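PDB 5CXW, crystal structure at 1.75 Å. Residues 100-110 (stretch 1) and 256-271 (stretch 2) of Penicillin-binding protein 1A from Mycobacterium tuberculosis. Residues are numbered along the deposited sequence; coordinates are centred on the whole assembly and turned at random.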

ATOM      1  N   LYS A 100      -2.073   8.384   4.438  1.00  9.76           N
ATOM      2  CA  LYS A 100      -3.063   9.008   5.288  1.00 10.15           C
ATOM      3  C   LYS A 100      -3.929   8.001   6.050  1.00 10.24           C
ATOM      4  O   LYS A 100      -4.487   8.332   7.114  1.00 10.56           O
ATOM      5  CB  LYS A 100      -4.018   9.937   4.487  1.00 10.56           C
ATOM      6  CG  LYS A 100      -3.346  11.194   3.993  1.00 11.38           C
ATOM      7  CD  LYS A 100      -4.232  12.055   3.127  1.00 11.55           C
ATOM      8  CE  LYS A 100      -3.418  13.223   2.652  1.00 12.47           C
ATOM      9  NZ  LYS A 100      -4.156  13.964   1.690  1.00 13.19           N
ATOM     10  N   VAL A 101      -4.135   6.830   5.459  1.00 10.37           N
ATOM     11  CA  VAL A 101      -4.992   5.805   6.067  1.00 10.86           C
ATOM     12  C   VAL A 101      -4.472   5.449   7.430  1.00  9.97           C
ATOM     13  O   VAL A 101      -5.246   5.088   8.310  1.00  9.63           O
ATOM     14  CB  VAL A 101      -5.205   4.534   5.191  1.00 12.30           C
ATOM     15  CG1 VAL A 101      -5.723   4.913   3.843  1.00 12.42           C
ATOM     16  CG2 VAL A 101      -3.950   3.674   5.132  1.00 12.85           C
ATOM     17  N   PHE A 102      -3.154   5.569   7.656  1.00  9.43           N
ATOM     18  CA  PHE A 102      -2.621   5.218   8.987  1.00  9.61           C
ATOM     19  C   PHE A 102      -2.904   6.287  10.016  1.00  9.46           C
ATOM     20  O   PHE A 102      -3.045   5.966  11.205  1.00  9.44           O
ATOM     21  CB  PHE A 102      -1.115   4.859   8.890  1.00  9.75           C
ATOM     22  CG  PHE A 102      -0.890   3.779   7.906  1.00  9.62           C
ATOM     23  CD1 PHE A 102      -1.537   2.551   8.060  1.00 10.11           C
ATOM     24  CD2 PHE A 102      -0.120   3.965   6.790  1.00  9.68           C
ATOM     25  CE1 PHE A 102      -1.400   1.543   7.114  1.00 10.19           C
ATOM     26  CE2 PHE A 102       0.021   2.944   5.842  1.00 10.12           C
ATOM     27  CZ  PHE A 102      -0.634   1.735   5.997  1.00 10.15           C
ATOM     28  N   ALA A 103      -2.984   7.547   9.585  1.00  9.50           N
ATOM     29  CA  ALA A 103      -3.487   8.590  10.474  1.00  9.40           C
ATOM     30  C   ALA A 103      -4.933   8.330  10.846  1.00  9.55           C
ATOM     31  O   ALA A 103      -5.382   8.566  11.966  1.00  9.64           O
ATOM     32  CB  ALA A 103      -3.325   9.970   9.905  1.00  9.25           C
ATOM     33  N   LEU A 104      -5.711   7.841   9.903  1.00  9.35           N
ATOM     34  CA  LEU A 104      -7.110   7.520  10.208  1.00  9.12           C
ATOM     35  C   LEU A 104      -7.251   6.342  11.153  1.00  8.87           C
ATOM     36  O   LEU A 104      -8.043   6.373  12.119  1.00  8.43           O
ATOM     37  CB  LEU A 104      -7.854   7.284   8.910  1.00  9.46           C
ATOM     38  CG  LEU A 104      -9.357   7.064   9.036  1.00  9.67           C
ATOM     39  CD1 LEU A 104     -10.106   8.140   9.772  1.00 10.18           C
ATOM     40  CD2 LEU A 104      -9.977   6.858   7.673  1.00  9.94           C
ATOM     41  N   VAL A 105      -6.411   5.320  10.945  1.00  8.34           N
ATOM     42  CA  VAL A 105      -6.335   4.249  11.917  1.00  8.75           C
ATOM     43  C   VAL A 105      -6.071   4.796  13.303  1.00  9.07           C
ATOM     44  O   VAL A 105      -6.766   4.454  14.281  1.00  9.81           O
ATOM     45  CB  VAL A 105      -5.258   3.176  11.584  1.00  8.53           C
ATOM     46  CG1 VAL A 105      -5.118   2.190  12.698  1.00  8.89           C
ATOM     47  CG2 VAL A 105      -5.617   2.409  10.303  1.00  8.76           C
ATOM     48  N   ALA A 106      -5.030   5.605  13.412  1.00  9.45           N
ATOM     49  CA  ALA A 106      -4.629   6.146  14.705  1.00  9.61           C
ATOM     50  C   ALA A 106      -5.763   6.936  15.382  1.00  9.95           C
ATOM     51  O   ALA A 106      -5.970   6.823  16.598  1.00 10.47           O
ATOM     52  CB  ALA A 106      -3.441   7.073  14.557  1.00  9.93           C
ATOM     53  N   ALA A 107      -6.454   7.736  14.578  1.00 10.04           N
ATOM     54  CA  ALA A 107      -7.534   8.541  15.068  1.00 10.41           C
ATOM     55  C   ALA A 107      -8.650   7.668  15.631  1.00 10.68           C
ATOM     56  O   ALA A 107      -9.183   7.876  16.748  1.00 10.79           O
ATOM     57  CB  ALA A 107      -8.064   9.425  13.966  1.00 10.39           C
ATOM     58  N   LEU A 108      -9.084   6.705  14.836  1.00 10.27           N
ATOM     59  CA  LEU A 108     -10.176   5.843  15.221  1.00 11.08           C
ATOM     60  C   LEU A 108      -9.819   5.086  16.504  1.00 11.46           C
ATOM     61  O   LEU A 108     -10.671   4.892  17.364  1.00 11.41           O
ATOM     62  CB  LEU A 108     -10.510   4.869  14.094  1.00 11.48           C
ATOM     63  CG  LEU A 108     -11.190   5.514  12.892  1.00 11.95           C
ATOM     64  CD1 LEU A 108     -10.997   4.648  11.659  1.00 12.29           C
ATOM     65  CD2 LEU A 108     -12.639   5.645  13.131  1.00 13.11           C
ATOM     66  N   GLU A 109      -8.554   4.701  16.646  1.00 11.19           N
ATOM     67  CA  GLU A 109      -8.098   3.985  17.840  1.00 12.21           C
ATOM     68  C   GLU A 109      -8.213   4.873  19.124  1.00 12.58           C
ATOM     69  O   GLU A 109      -8.217   4.357  20.274  1.00 13.46           O
ATOM     70  CB  GLU A 109      -6.701   3.479  17.600  1.00 12.69           C
ATOM     71  CG  GLU A 109      -6.686   2.259  16.698  1.00 13.41           C
ATOM     72  CD  GLU A 109      -5.321   1.684  16.460  1.00 15.37           C
ATOM     73  OE1 GLU A 109      -4.344   2.362  16.778  1.00 17.83           O
ATOM     74  OE2 GLU A 109      -5.240   0.545  15.941  1.00 16.37           O
ATOM     75  N   GLN A 110      -8.239   6.190  18.953  1.00 12.02           N
ATOM     76  CA  GLN A 110      -8.355   7.151  20.034  1.00 12.63           C
ATOM     77  C   GLN A 110      -9.751   7.653  20.226  1.00 12.92           C
ATOM     78  O   GLN A 110      -9.984   8.595  20.956  1.00 14.42           O
ATOM     79  CB  GLN A 110      -7.409   8.305  19.809  1.00 12.98           C
ATOM     80  CG  GLN A 110      -5.980   7.894  19.926  1.00 12.93           C
ATOM     81  CD  GLN A 110      -4.984   9.045  19.826  1.00 12.95           C
ATOM     82  OE1 GLN A 110      -5.262  10.238  20.134  1.00 13.65           O
ATOM     83  NE2 GLN A 110      -3.764   8.665  19.463  1.00 13.03           N
TER
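Stretch 2 256-271: QRIPKAVADNVTAAME

How does stretch 2 lie on stretch 1? It arrives as a loop through Ile258, Pro259 takes the N-cap position, and a helix then begins at Lys260. This helix crosses the helix of stretch 1 with an angle of 135° between their N-to-C directions, so the two cross obliquely, with opposed components of direction. Their axes approach to 9.4 Å, and the backbones come nearest at Leu108 and Val262, whose CA atoms are 5.8 Å apart.

What holds the centre? Leu108, Val266 and Val262 cover the most surface. Leu108 CD1 lies 3.4 Å from Val266 CG2, a tight apolar contact, while Leu108 CB sits 3.7 Å from Val262 CG1. Val105 packs against both valines: its CG2 is 3.9 Å from Val266 CG2, and its CG1 is 4.2 Å from Val262 CG1.

How does the contact continue toward the C-terminal end of stretch 2? Because the directions are partly opposed, later residues of stretch 2 meet earlier ones of stretch 1. Leu104 CD2 reaches Ala269 CB at 4.0 Å, and Val101 CG1 touches Met270 SD at 3.8 Å.

Does anything polar join the stretches? No hydrogen bond crosses between them. The CA-to-CB bond of Glu109 points sideways, but the end of the side chain comes nearer the loop, where Glu109 OE2 lies 3.5 Å from Pro259 CD and 3.8 Å from Ile258 CG2.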

ATOM      1  N   GLN A 256      -4.253  -9.934  15.861  1.00 15.43           N
ATOM      2  CA  GLN A 256      -5.232  -8.853  15.834  1.00 14.91           C
ATOM      3  C   GLN A 256      -4.552  -7.496  16.166  1.00 14.44           C
ATOM      4  O   GLN A 256      -4.628  -6.993  17.298  1.00 15.38           O
ATOM      5  CB  GLN A 256      -6.392  -9.156  16.793  1.00 14.74           C
ATOM      6  CG  GLN A 256      -7.560  -8.184  16.671  1.00 14.30           C
ATOM      7  CD  GLN A 256      -8.381  -8.444  15.442  1.00 13.87           C
ATOM      8  OE1 GLN A 256      -8.857  -9.560  15.224  1.00 14.27           O
ATOM      9  NE2 GLN A 256      -8.640  -7.430  14.684  1.00 13.27           N
ATOM     10  N   ARG A 257      -3.921  -6.895  15.171  1.00 13.19           N
ATOM     11  CA  ARG A 257      -3.131  -5.677  15.400  1.00 13.38           C
ATOM     12  C   ARG A 257      -3.952  -4.385  15.514  1.00 13.39           C
ATOM     13  O   ARG A 257      -3.540  -3.442  16.208  1.00 14.22           O
ATOM     14  CB  ARG A 257      -2.217  -5.477  14.187  1.00 13.68           C
ATOM     15  CG  ARG A 257      -1.097  -6.520  14.098  1.00 14.52           C
ATOM     16  CD  ARG A 257      -0.010  -6.222  15.116  1.00 15.40           C
ATOM     17  NE  ARG A 257       1.193  -7.051  14.966  1.00 15.65           N
ATOM     18  CZ  ARG A 257       2.213  -6.832  14.140  1.00 15.83           C
ATOM     19  NH1 ARG A 257       2.245  -5.833  13.308  1.00 15.09           N
ATOM     20  NH2 ARG A 257       3.253  -7.674  14.161  1.00 16.37           N
ATOM     21  N   ILE A 258      -5.048  -4.304  14.772  1.00 12.54           N
ATOM     22  CA  ILE A 258      -5.917  -3.168  14.726  1.00 12.32           C
ATOM     23  C   ILE A 258      -7.325  -3.693  15.094  1.00 11.34           C
ATOM     24  O   ILE A 258      -7.719  -4.764  14.630  1.00 11.53           O
ATOM     25  CB  ILE A 258      -5.933  -2.573  13.316  1.00 12.60           C
ATOM     26  CG1 ILE A 258      -4.538  -2.129  12.885  1.00 14.02           C
ATOM     27  CG2 ILE A 258      -6.960  -1.463  13.193  1.00 12.19           C
ATOM     28  CD1 ILE A 258      -4.470  -1.798  11.423  1.00 14.77           C
ATOM     29  N   PRO A 259      -8.068  -2.974  15.940  1.00 10.81           N
ATOM     30  CA  PRO A 259      -9.383  -3.531  16.277  1.00 10.82           C
ATOM     31  C   PRO A 259     -10.277  -3.632  15.029  1.00 10.31           C
ATOM     32  O   PRO A 259     -10.218  -2.796  14.106  1.00  9.50           O
ATOM     33  CB  PRO A 259      -9.962  -2.542  17.298  1.00 11.22           C
ATOM     34  CG  PRO A 259      -8.743  -1.786  17.819  1.00 11.06           C
ATOM     35  CD  PRO A 259      -7.706  -1.808  16.751  1.00 10.69           C
ATOM     36  N   LYS A 260     -11.040  -4.720  14.977  1.00 10.70           N
ATOM     37  CA  LYS A 260     -11.970  -4.939  13.881  1.00 10.92           C
ATOM     38  C   LYS A 260     -12.826  -3.714  13.591  1.00 10.96           C
ATOM     39  O   LYS A 260     -13.043  -3.352  12.424  1.00 10.50           O
ATOM     40  CB  LYS A 260     -12.856  -6.138  14.198  1.00 12.10           C
ATOM     41  CG  LYS A 260     -14.024  -6.331  13.198  1.00 13.32           C
ATOM     42  CD  LYS A 260     -14.719  -7.651  13.360  1.00 14.43           C
ATOM     43  CE  LYS A 260     -15.936  -7.831  12.462  1.00 15.48           C
ATOM     44  NZ  LYS A 260     -15.658  -7.691  11.026  1.00 15.41           N
ATOM     45  N   ALA A 261     -13.396  -3.114  14.646  1.00 10.91           N
ATOM     46  CA  ALA A 261     -14.304  -1.978  14.459  1.00 10.70           C
ATOM     47  C   ALA A 261     -13.562  -0.808  13.792  1.00 10.36           C
ATOM     48  O   ALA A 261     -14.132  -0.119  12.914  1.00  9.65           O
ATOM     49  CB  ALA A 261     -14.973  -1.552  15.738  1.00 11.25           C
ATOM     50  N   VAL A 262     -12.305  -0.615  14.176  1.00 10.06           N
ATOM     51  CA  VAL A 262     -11.485   0.405  13.570  1.00 10.05           C
ATOM     52  C   VAL A 262     -11.225   0.079  12.117  1.00 10.02           C
ATOM     53  O   VAL A 262     -11.431   0.950  11.211  1.00 10.26           O
ATOM     54  CB  VAL A 262     -10.160   0.589  14.358  1.00 10.17           C
ATOM     55  CG1 VAL A 262      -9.184   1.433  13.562  1.00 10.01           C
ATOM     56  CG2 VAL A 262     -10.439   1.208  15.679  1.00 10.72           C
ATOM     57  N   ALA A 263     -10.730  -1.104  11.849  1.00 10.16           N
ATOM     58  CA  ALA A 263     -10.369  -1.454  10.483  1.00 10.47           C
ATOM     59  C   ALA A 263     -11.596  -1.342   9.546  1.00 10.24           C
ATOM     60  O   ALA A 263     -11.484  -0.852   8.419  1.00  9.66           O
ATOM     61  CB  ALA A 263      -9.853  -2.854  10.439  1.00 11.19           C
ATOM     62  N   ASP A 264     -12.748  -1.804   9.998  1.00 10.52           N
ATOM     63  CA  ASP A 264     -13.972  -1.819   9.166  1.00 10.93           C
ATOM     64  C   ASP A 264     -14.484  -0.380   8.886  1.00 10.97           C
ATOM     65  O   ASP A 264     -15.086  -0.117   7.830  1.00 11.19           O
ATOM     66  CB  ASP A 264     -15.033  -2.718   9.793  1.00 11.87           C
ATOM     67  CG  ASP A 264     -14.606  -4.232   9.801  1.00 12.38           C
ATOM     68  OD1 ASP A 264     -13.615  -4.624   9.086  1.00 12.59           O
ATOM     69  OD2 ASP A 264     -15.304  -4.996  10.485  1.00 13.80           O
ATOM     70  N   ASN A 265     -14.256   0.544   9.823  1.00 10.52           N
ATOM     71  CA  ASN A 265     -14.536   1.960   9.584  1.00 10.55           C
ATOM     72  C   ASN A 265     -13.560   2.581   8.566  1.00  9.75           C
ATOM     73  O   ASN A 265     -13.971   3.416   7.709  1.00  9.98           O
ATOM     74  CB  ASN A 265     -14.572   2.794  10.868  1.00 10.62           C
ATOM     75  CG  ASN A 265     -15.932   2.775  11.511  1.00 11.75           C
ATOM     76  OD1 ASN A 265     -16.810   3.537  11.130  1.00 12.53           O
ATOM     77  ND2 ASN A 265     -16.123   1.941  12.496  1.00 11.80           N
ATOM     78  N   VAL A 266     -12.274   2.206   8.654  1.00  9.73           N
ATOM     79  CA  VAL A 266     -11.313   2.670   7.657  1.00  9.40           C
ATOM     80  C   VAL A 266     -11.763   2.174   6.230  1.00  9.68           C
ATOM     81  O   VAL A 266     -11.836   2.946   5.270  1.00  9.23           O
ATOM     82  CB  VAL A 266      -9.884   2.220   7.950  1.00  9.76           C
ATOM     83  CG1 VAL A 266      -8.966   2.526   6.765  1.00  9.88           C
ATOM     84  CG2 VAL A 266      -9.377   2.842   9.274  1.00 10.43           C
ATOM     85  N   THR A 267     -12.125   0.900   6.149  1.00  9.96           N
ATOM     86  CA  THR A 267     -12.682   0.338   4.917  1.00 10.21           C
ATOM     87  C   THR A 267     -13.816   1.179   4.408  1.00 10.19           C
ATOM     88  O   THR A 267     -13.844   1.521   3.225  1.00 10.53           O
ATOM     89  CB  THR A 267     -13.065  -1.133   5.134  1.00 10.52           C
ATOM     90  OG1 THR A 267     -11.879  -1.832   5.492  1.00 10.70           O
ATOM     91  CG2 THR A 267     -13.688  -1.750   3.886  1.00 11.42           C
ATOM     92  N   ALA A 268     -14.770   1.493   5.305  1.00 10.08           N
ATOM     93  CA  ALA A 268     -15.949   2.219   4.918  1.00 10.13           C
ATOM     94  C   ALA A 268     -15.522   3.579   4.286  1.00  9.87           C
ATOM     95  O   ALA A 268     -16.126   4.006   3.302  1.00  9.60           O
ATOM     96  CB  ALA A 268     -16.899   2.407   6.083  1.00 10.75           C
ATOM     97  N   ALA A 269     -14.596   4.267   4.906  1.00  9.31           N
ATOM     98  CA  ALA A 269     -14.097   5.542   4.327  1.00  9.66           C
ATOM     99  C   ALA A 269     -13.464   5.430   2.974  1.00  9.85           C
ATOM    100  O   ALA A 269     -13.569   6.373   2.145  1.00 10.59           O
ATOM    101  CB  ALA A 269     -13.139   6.210   5.306  1.00  9.63           C
ATOM    102  N   MET A 270     -12.818   4.280   2.719  1.00  9.64           N
ATOM    103  CA  MET A 270     -12.065   4.014   1.487  1.00 10.17           C
ATOM    104  C   MET A 270     -12.939   3.469   0.365  1.00 10.57           C
ATOM    105  O   MET A 270     -12.519   3.481  -0.791  1.00 10.26           O
ATOM    106  CB  MET A 270     -10.918   3.043   1.744  1.00 10.23           C
ATOM    107  CG  MET A 270      -9.898   3.693   2.623  1.00 10.66           C
ATOM    108  SD  MET A 270      -8.656   2.520   3.200  1.00 11.49           S
ATOM    109  CE  MET A 270      -7.822   2.187   1.627  1.00 11.51           C
ATOM    110  N   GLU A 271     -14.122   2.979   0.705  1.00 11.18           N
ATOM    111  CA  GLU A 271     -14.996   2.326  -0.330  1.00 12.54           C
ATOM    112  C   GLU A 271     -15.257   3.171  -1.550  1.00 12.12           C
ATOM    113  O   GLU A 271     -15.198   2.650  -2.652  1.00 12.14           O
ATOM    114  CB  GLU A 271     -16.300   1.843   0.257  1.00 15.10           C
ATOM    115  CG  GLU A 271     -16.201   0.503   0.951  1.00 17.71           C
ATOM    116  CD  GLU A 271     -17.555   0.021   1.464  1.00 22.65           C
ATOM    117  OE1 GLU A 271     -17.926   0.403   2.565  1.00 30.26           O
ATOM    118  OE2 GLU A 271     -18.253  -0.718   0.776  1.00 26.82           O
TER